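Local coordinates for protein 6-aminohexanoate-cyclic-dimer hydrolase (Arthrobacter sp., PDB 3A2Q) that hydrolyses the cyclic dimer of 6-aminohexanoate, a by-product of nylon-6 manufacture, to the linear dimer, acting as a homodimeric member of the amidase family, at residues 49-52 / 53-56; 216-219 / 220-223; 224-227 / 228-232. The protein carries 1 engineered substitution. All blocks are in the same frame, centred on the assembly; numbering follows the deposited sequence.

Contact 1: 49-52 / 53-56; sequences LFEK and ARRE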
loop_
_atom_site.group_PDB
_atom_site.type_symbol
_atom_site.label_atom_id
_atom_site.label_comp_id
_atom_site.label_asym_id
_atom_site.label_seq_id
_atom_site.Cartn_x
_atom_site.Cartn_y
_atom_site.Cartn_z
ATOM N N LEU A 49 -5.768 -3.565 19.494
ATOM C CA LEU A 49 -7.084 -4.166 19.684
ATOM C C LEU A 49 -6.877 -5.584 20.196
ATOM O O LEU A 49 -7.431 -6.542 19.650
ATOM C CB LEU A 49 -7.847 -4.208 18.357
ATOM C CG LEU A 49 -8.116 -2.871 17.667
ATOM C CD1 LEU A 49 -8.719 -3.119 16.295
ATOM C CD2 LEU A 49 -9.043 -2.027 18.522
ATOM N N PHE A 50 -6.083 -5.712 21.254
ATOM C CA PHE A 50 -5.783 -7.020 21.825
ATOM C C PHE A 50 -6.999 -7.776 22.360
ATOM O O PHE A 50 -7.074 -8.997 22.235
ATOM C CB PHE A 50 -4.727 -6.881 22.926
ATOM C CG PHE A 50 -3.488 -6.147 22.489
ATOM C CD1 PHE A 50 -2.921 -6.392 21.240
ATOM C CD2 PHE A 50 -2.877 -5.225 23.332
ATOM C CE1 PHE A 50 -1.761 -5.726 20.840
ATOM C CE2 PHE A 50 -1.718 -4.557 22.943
ATOM C CZ PHE A 50 -1.159 -4.808 21.693
ATOM N N GLU A 51 -7.950 -7.065 22.953
ATOM C CA GLU A 51 -9.137 -7.733 23.474
ATOM C C GLU A 51 -9.979 -8.320 22.343
ATOM O O GLU A 51 -10.357 -9.492 22.395
ATOM C CB GLU A 51 -9.969 -6.767 24.321
ATOM C CG GLU A 51 -9.212 -6.226 25.529
ATOM C CD GLU A 51 -8.655 -7.326 26.427
ATOM O OE1 GLU A 51 -7.875 -7.003 27.349
ATOM O OE2 GLU A 51 -8.995 -8.511 26.219
ATOM N N LYS A 52 -10.268 -7.518 21.322
ATOM C CA LYS A 52 -11.046 -8.017 20.194
ATOM C C LYS A 52 -10.288 -9.175 19.567
ATOM O O LYS A 52 -10.870 -10.201 19.226
ATOM C CB LYS A 52 -11.268 -6.926 19.144
ATOM C CG LYS A 52 -11.854 -7.468 17.843
ATOM C CD LYS A 52 -12.206 -6.375 16.844
ATOM C CE LYS A 52 -13.448 -5.610 17.264
ATOM N NZ LYS A 52 -13.913 -4.685 16.190
ATOM N N ALA A 53 -8.979 -9.006 19.419
ATOM C CA ALA A 53 -8.151 -10.049 18.834
ATOM C C ALA A 53 -8.290 -11.330 19.645
ATOM O O ALA A 53 -8.277 -12.434 19.096
ATOM C CB ALA A 53 -6.697 -9.605 18.800
ATOM N N ARG A 54 -8.428 -11.175 20.957
ATOM C CA ARG A 54 -8.555 -12.322 21.844
ATOM C C ARG A 54 -9.916 -12.995 21.741
ATOM O O ARG A 54 -10.015 -14.214 21.871
ATOM C CB ARG A 54 -8.275 -11.896 23.287
ATOM C CG ARG A 54 -6.793 -11.745 23.585
ATOM C CD ARG A 54 -6.547 -10.952 24.856
ATOM N NE ARG A 54 -5.127 -10.899 25.189
ATOM C CZ ARG A 54 -4.551 -9.901 25.850
ATOM N NH1 ARG A 54 -5.275 -8.865 26.251
ATOM N NH2 ARG A 54 -3.251 -9.940 26.108
ATOM N N ARG A 55 -10.962 -12.208 21.500
ATOM C CA ARG A 55 -12.309 -12.758 21.372
ATOM C C ARG A 55 -12.436 -13.490 20.041
ATOM O O ARG A 55 -12.965 -14.598 19.977
ATOM C CB ARG A 55 -13.359 -11.649 21.404
ATOM C CG ARG A 55 -13.191 -10.602 22.487
ATOM C CD ARG A 55 -14.176 -9.465 22.234
ATOM N NE ARG A 55 -13.875 -8.265 23.008
ATOM C CZ ARG A 55 -14.488 -7.098 22.836
ATOM N NH1 ARG A 55 -15.437 -6.975 21.916
ATOM N NH2 ARG A 55 -14.152 -6.051 23.580
ATOM N N GLU A 56 -11.956 -12.855 18.974
ATOM C CA GLU A 56 -12.035 -13.440 17.642
ATOM C C GLU A 56 -11.207 -14.710 17.526
ATOM O O GLU A 56 -11.574 -15.629 16.799
ATOM C CB GLU A 56 -11.571 -12.432 16.580
ATOM C CG GLU A 56 -12.248 -11.075 16.669
ATOM C CD GLU A 56 -11.899 -10.167 15.501
ATOM O OE1 GLU A 56 -10.779 -10.288 14.960
ATOM O OE2 GLU A 56 -12.740 -9.324 15.133
#
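Glu51 and Arg54 form a salt bridge across the first turn of helix 50-59, a surface helix of the amidase fold that directly follows the edge strand 45-48. Leu49 is the N-cap residue. Its carbonyl O accepts from Ala53 N at 2.9 Å. The next three carbonyls, of Phe50, Glu51 and Lys52, accept in the same way from the amides of Arg54, Arg55 and Glu56. The last of these bonds is nearly straight, with an angle of 175° at the hydrogen. The salt bridge is long: Glu51 OE1 lies 3.4 Å from Arg54 NH1. The carboxylate meets the edge of the guanidinium, and the two planes are turned 51° apart. Phe50 CB lies over one face of the same guanidinium. Arg54 has a second anionic partner, since its NE pairs with Glu29 on helix 24-42, so its charge is probably shared between two carboxylates. Lys52 and Glu56 lie one turn apart, but their charged ends are not in contact, and each has its own partner. Lys52 NZ pairs with Asp81 and also bonds Gln79 O. Glu56 OE1 takes the amide of Leu114 on strand 113-118. What touches between them is the aliphatic part of the lysine. Lys52 CG is anti to its own N (chi1 170°), which sets it 3.4 Å from Glu56 OE2.

Contact 2: 216-219 / 220-223; sequences ARSV and RDIA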
loop_
_atom_site.group_PDB
_atom_site.type_symbol
_atom_site.label_atom_id
_atom_site.label_comp_id
_atom_site.label_asym_id
_atom_site.label_seq_id
_atom_site.Cartn_x
_atom_site.Cartn_y
_atom_site.Cartn_z
ATOM N N ALA A 216 2.682 -8.351 2.954
ATOM C CA ALA A 216 3.105 -9.674 3.415
ATOM C C ALA A 216 4.613 -9.833 3.192
ATOM O O ALA A 216 5.261 -8.958 2.619
ATOM C CB ALA A 216 2.344 -10.773 2.665
ATOM N N ARG A 217 5.178 -10.946 3.654
ATOM C CA ARG A 217 6.600 -11.184 3.459
ATOM C C ARG A 217 6.859 -12.317 2.461
ATOM O O ARG A 217 8.008 -12.643 2.158
ATOM C CB ARG A 217 7.292 -11.478 4.799
ATOM C CG ARG A 217 7.344 -10.275 5.743
ATOM C CD ARG A 217 8.320 -10.517 6.886
ATOM N NE ARG A 217 7.950 -11.693 7.665
ATOM C CZ ARG A 217 7.023 -11.708 8.617
ATOM N NH1 ARG A 217 6.359 -10.604 8.934
ATOM N NH2 ARG A 217 6.744 -12.842 9.240
ATOM N N SER A 218 5.789 -12.917 1.946
ATOM C CA SER A 218 5.933 -13.985 0.961
ATOM C C SER A 218 4.907 -13.799 -0.149
ATOM O O SER A 218 3.840 -13.226 0.068
ATOM C CB SER A 218 5.737 -15.361 1.605
ATOM O OG SER A 218 4.389 -15.556 1.997
ATOM N N VAL A 219 5.226 -14.296 -1.336
ATOM C CA VAL A 219 4.311 -14.163 -2.458
ATOM C C VAL A 219 3.079 -15.048 -2.267
ATOM O O VAL A 219 1.977 -14.693 -2.696
ATOM C CB VAL A 219 5.015 -14.506 -3.790
ATOM C CG1 VAL A 219 4.034 -14.381 -4.954
ATOM C CG2 VAL A 219 6.197 -13.562 -4.004
ATOM N N ARG A 220 3.247 -16.188 -1.601
ATOM C CA ARG A 220 2.107 -17.069 -1.400
ATOM C C ARG A 220 1.090 -16.435 -0.457
ATOM O O ARG A 220 -0.115 -16.647 -0.599
ATOM C CB ARG A 220 2.558 -18.440 -0.882
ATOM C CG ARG A 220 3.120 -18.463 0.529
ATOM C CD ARG A 220 3.537 -19.884 0.896
ATOM N NE ARG A 220 3.932 -20.010 2.295
ATOM C CZ ARG A 220 4.276 -21.159 2.872
ATOM N NH1 ARG A 220 4.275 -22.283 2.166
ATOM N NH2 ARG A 220 4.610 -21.187 4.156
ATOM N N ASP A 221 1.570 -15.647 0.501
ATOM C CA ASP A 221 0.678 -14.971 1.437
ATOM C C ASP A 221 -0.201 -13.964 0.689
ATOM O O ASP A 221 -1.378 -13.809 1.002
ATOM C CB ASP A 221 1.479 -14.239 2.514
ATOM C CG ASP A 221 1.698 -15.080 3.763
ATOM O OD1 ASP A 221 1.406 -16.294 3.741
ATOM O OD2 ASP A 221 2.176 -14.519 4.771
ATOM N N ILE A 222 0.377 -13.277 -0.292
ATOM C CA ILE A 222 -0.377 -12.300 -1.075
ATOM C C ILE A 222 -1.454 -13.017 -1.883
ATOM O O ILE A 222 -2.607 -12.591 -1.919
ATOM C CB ILE A 222 0.555 -11.506 -2.030
ATOM C CG1 ILE A 222 1.514 -10.634 -1.210
ATOM C CG2 ILE A 222 -0.266 -10.633 -2.974
ATOM C CD1 ILE A 222 0.818 -9.560 -0.385
ATOM N N ALA A 223 -1.078 -14.114 -2.525
ATOM C CA ALA A 223 -2.026 -14.884 -3.322
ATOM C C ALA A 223 -3.204 -15.351 -2.464
ATOM O O ALA A 223 -4.358 -15.248 -2.873
ATOM C CB ALA A 223 -1.328 -16.079 -3.953
HETATM O O HOH W 1 4.082 -12.826 5.509
#
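Strand 211-216 ends at Ala216; Ser218 is still extended, phi/psi -138/153°, and from Val219 on the backbone is helical, so that Ser218 faces Asp221 in the first turn of the helix. Ser218 is the N-cap of helix 219-229. Its OG accepts from Asp221 N at 3.2 Å. The torsion chi1 of 69° holds OG between the serine's own N and carbonyl carbon, from where it faces the first turn. Ser218 O is used less well: it takes weak bonds from the amides of Asp221 and Ile222. The first firm backbone bond of the helix is Ala223 N to Val219 O, 3.1 Å. Ser218 OG is also hydrogen-bonded to Asp9, whose carboxylate forms a salt bridge with Arg220 NE. The aliphatic CG of Arg220 lies 3.5 Å from Ser218 OG. With an alanine in place of Ser218, Asp221 N is likely to lose its side-chain acceptor and Asp9 one of its partners. Asp221 is buried, and its carboxylate has several partners. OD2 accepts from a water that in turn accepts from Arg217 N, with the water 2.7 Å from Asp221 OD2. Outside these segments, OD2 bonds Ala10 N and OD1 bonds Thr11 OG1 at the start of helix 10-19, while Ile222 packs on Val185 and Leu187 of strand 185-188. Ala216 CB touches both Asp221 CB and Ile222 CD1, each at 3.6 Å. This is a classic serine N-cap, here at the passage from a strand of the central sheet into the helix that follows it.

Contact 3: 224-227 / 228-232; sequences ALLD and VVSGH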
loop_
_atom_site.group_PDB
_atom_site.type_symbol
_atom_site.label_atom_id
_atom_site.label_comp_id
_atom_site.label_asym_id
_atom_site.label_seq_id
_atom_site.Cartn_x
_atom_site.Cartn_y
_atom_site.Cartn_z
ATOM N N ALA A 224 -2.912 -15.855 -1.271
ATOM C CA ALA A 224 -3.961 -16.324 -0.372
ATOM C C ALA A 224 -4.873 -15.184 0.085
ATOM O O ALA A 224 -6.089 -15.353 0.194
ATOM C CB ALA A 224 -3.342 -17.024 0.836
ATOM N N LEU A 225 -4.284 -14.025 0.351
ATOM C CA LEU A 225 -5.054 -12.861 0.782
ATOM C C LEU A 225 -6.031 -12.409 -0.302
ATOM O O LEU A 225 -7.158 -12.016 -0.009
ATOM C CB LEU A 225 -4.108 -11.714 1.132
ATOM C CG LEU A 225 -3.303 -11.941 2.411
ATOM C CD1 LEU A 225 -2.159 -10.947 2.496
ATOM C CD2 LEU A 225 -4.233 -11.824 3.610
ATOM N N LEU A 226 -5.584 -12.454 -1.553
ATOM C CA LEU A 226 -6.432 -12.064 -2.675
ATOM C C LEU A 226 -7.653 -12.971 -2.748
ATOM O O LEU A 226 -8.757 -12.512 -3.029
ATOM C CB LEU A 226 -5.660 -12.154 -3.989
ATOM C CG LEU A 226 -4.761 -10.966 -4.321
ATOM C CD1 LEU A 226 -3.947 -11.262 -5.565
ATOM C CD2 LEU A 226 -5.629 -9.732 -4.513
ATOM N N ASP A 227 -7.452 -14.261 -2.498
ATOM C CA ASP A 227 -8.559 -15.207 -2.542
ATOM C C ASP A 227 -9.559 -14.906 -1.438
ATOM O O ASP A 227 -10.739 -15.244 -1.543
ATOM C CB ASP A 227 -8.050 -16.642 -2.389
ATOM C CG ASP A 227 -7.210 -17.092 -3.567
ATOM O OD1 ASP A 227 -7.425 -16.575 -4.686
ATOM O OD2 ASP A 227 -6.347 -17.974 -3.379
ATOM N N VAL A 228 -9.083 -14.264 -0.379
ATOM C CA VAL A 228 -9.932 -13.930 0.753
ATOM C C VAL A 228 -10.750 -12.649 0.592
ATOM O O VAL A 228 -11.955 -12.643 0.854
ATOM C CB VAL A 228 -9.092 -13.800 2.056
ATOM C CG1 VAL A 228 -9.984 -13.397 3.222
ATOM C CG2 VAL A 228 -8.389 -15.114 2.356
ATOM N N VAL A 229 -10.107 -11.574 0.138
ATOM C CA VAL A 229 -10.786 -10.288 0.039
ATOM C C VAL A 229 -11.230 -9.773 -1.322
ATOM O O VAL A 229 -11.758 -8.669 -1.409
ATOM C CB VAL A 229 -9.925 -9.174 0.691
ATOM C CG1 VAL A 229 -9.577 -9.553 2.126
ATOM C CG2 VAL A 229 -8.650 -8.952 -0.129
ATOM N N SER A 230 -11.041 -10.554 -2.377
ATOM C CA SER A 230 -11.429 -10.103 -3.712
ATOM C C SER A 230 -12.886 -10.382 -4.092
ATOM O O SER A 230 -13.593 -11.121 -3.409
ATOM C CB SER A 230 -10.500 -10.733 -4.756
ATOM O OG SER A 230 -9.161 -10.311 -4.558
ATOM N N GLY A 231 -13.332 -9.768 -5.187
ATOM C CA GLY A 231 -14.695 -9.980 -5.650
ATOM C C GLY A 231 -15.600 -8.764 -5.607
ATOM O O GLY A 231 -15.444 -7.885 -4.754
ATOM N N HIS A 232 -16.562 -8.715 -6.525
ATOM C CA HIS A 232 -17.508 -7.603 -6.595
ATOM C C HIS A 232 -18.522 -7.624 -5.454
ATOM O O HIS A 232 -19.158 -8.648 -5.197
ATOM C CB HIS A 232 -18.274 -7.636 -7.920
ATOM C CG HIS A 232 -19.262 -6.520 -8.071
ATOM N ND1 HIS A 232 -18.882 -5.215 -8.302
ATOM C CD2 HIS A 232 -20.613 -6.506 -7.974
ATOM C CE1 HIS A 232 -19.955 -4.445 -8.339
ATOM N NE2 HIS A 232 -21.019 -5.204 -8.141
HETATM O O HOH W 2 -12.960 -14.409 -3.729
#
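Ser230 OG donates to Leu226 O at 2.7 Å, and Ser230 N donates to the same oxygen at 3.1 Å. The two donors come from opposite faces of the carbonyl plane. Ser230 OG is anti to its own carbonyl carbon (chi1 -63°), a position that turns the hydroxyl back onto the last turn of helix 219-229. One carbonyl at the end of the helix is thus held by both the backbone and the side chain of one residue. Leu225 O also has two donors. Val229 N lies nearly in line with the carbonyl, at 3.0 Å, while Val228 N sits above the carbonyl plane. A weak bond from Val228 N to Ala224 O adds to this. A water donates to Asp227 O at 3.2 Å and, weakly, to Ser230 O, so it bridges the helix end and the first residue beyond it. Two methyls come near oxygens: Val228 CG2 lies 3.2 Å from Ala224 O, and Leu226 CD2 3.6 Å from Ser230 OG. Asp227 turns elsewhere: its carboxylate accepts from the amides of Tyr247 and Ala248, at the start of helix 247-250. Arg106 NH1 bonds the carbonyls of Val228 and Ser230. Leu225 and Leu226 pack on Leu214 of strand 211-216, while Leu225, Val228 and Val229 touch helix 102-110.

How the contacts relate
Contacts 2 and 3 are the two ends of one helix, 219-229. Contact 2 caps its N-terminus and contact 3 closes its C-terminus, with centres 13 Å apart and segments that adjoin in sequence. Contact 1 is separate, in the early helix 50-59 near the edge of the same mixed sheet. Its centre lies 24 Å from that of contact 2 and 23 Å from that of contact 3, and none of its atoms touch theirs. In contact 1 the side chain of Leu49 is about 11 Å from that of Lys72, a charge-relay residue by similarity. Contacts 2 and 3 lie away from the annotated catalytic and ligand-binding residues.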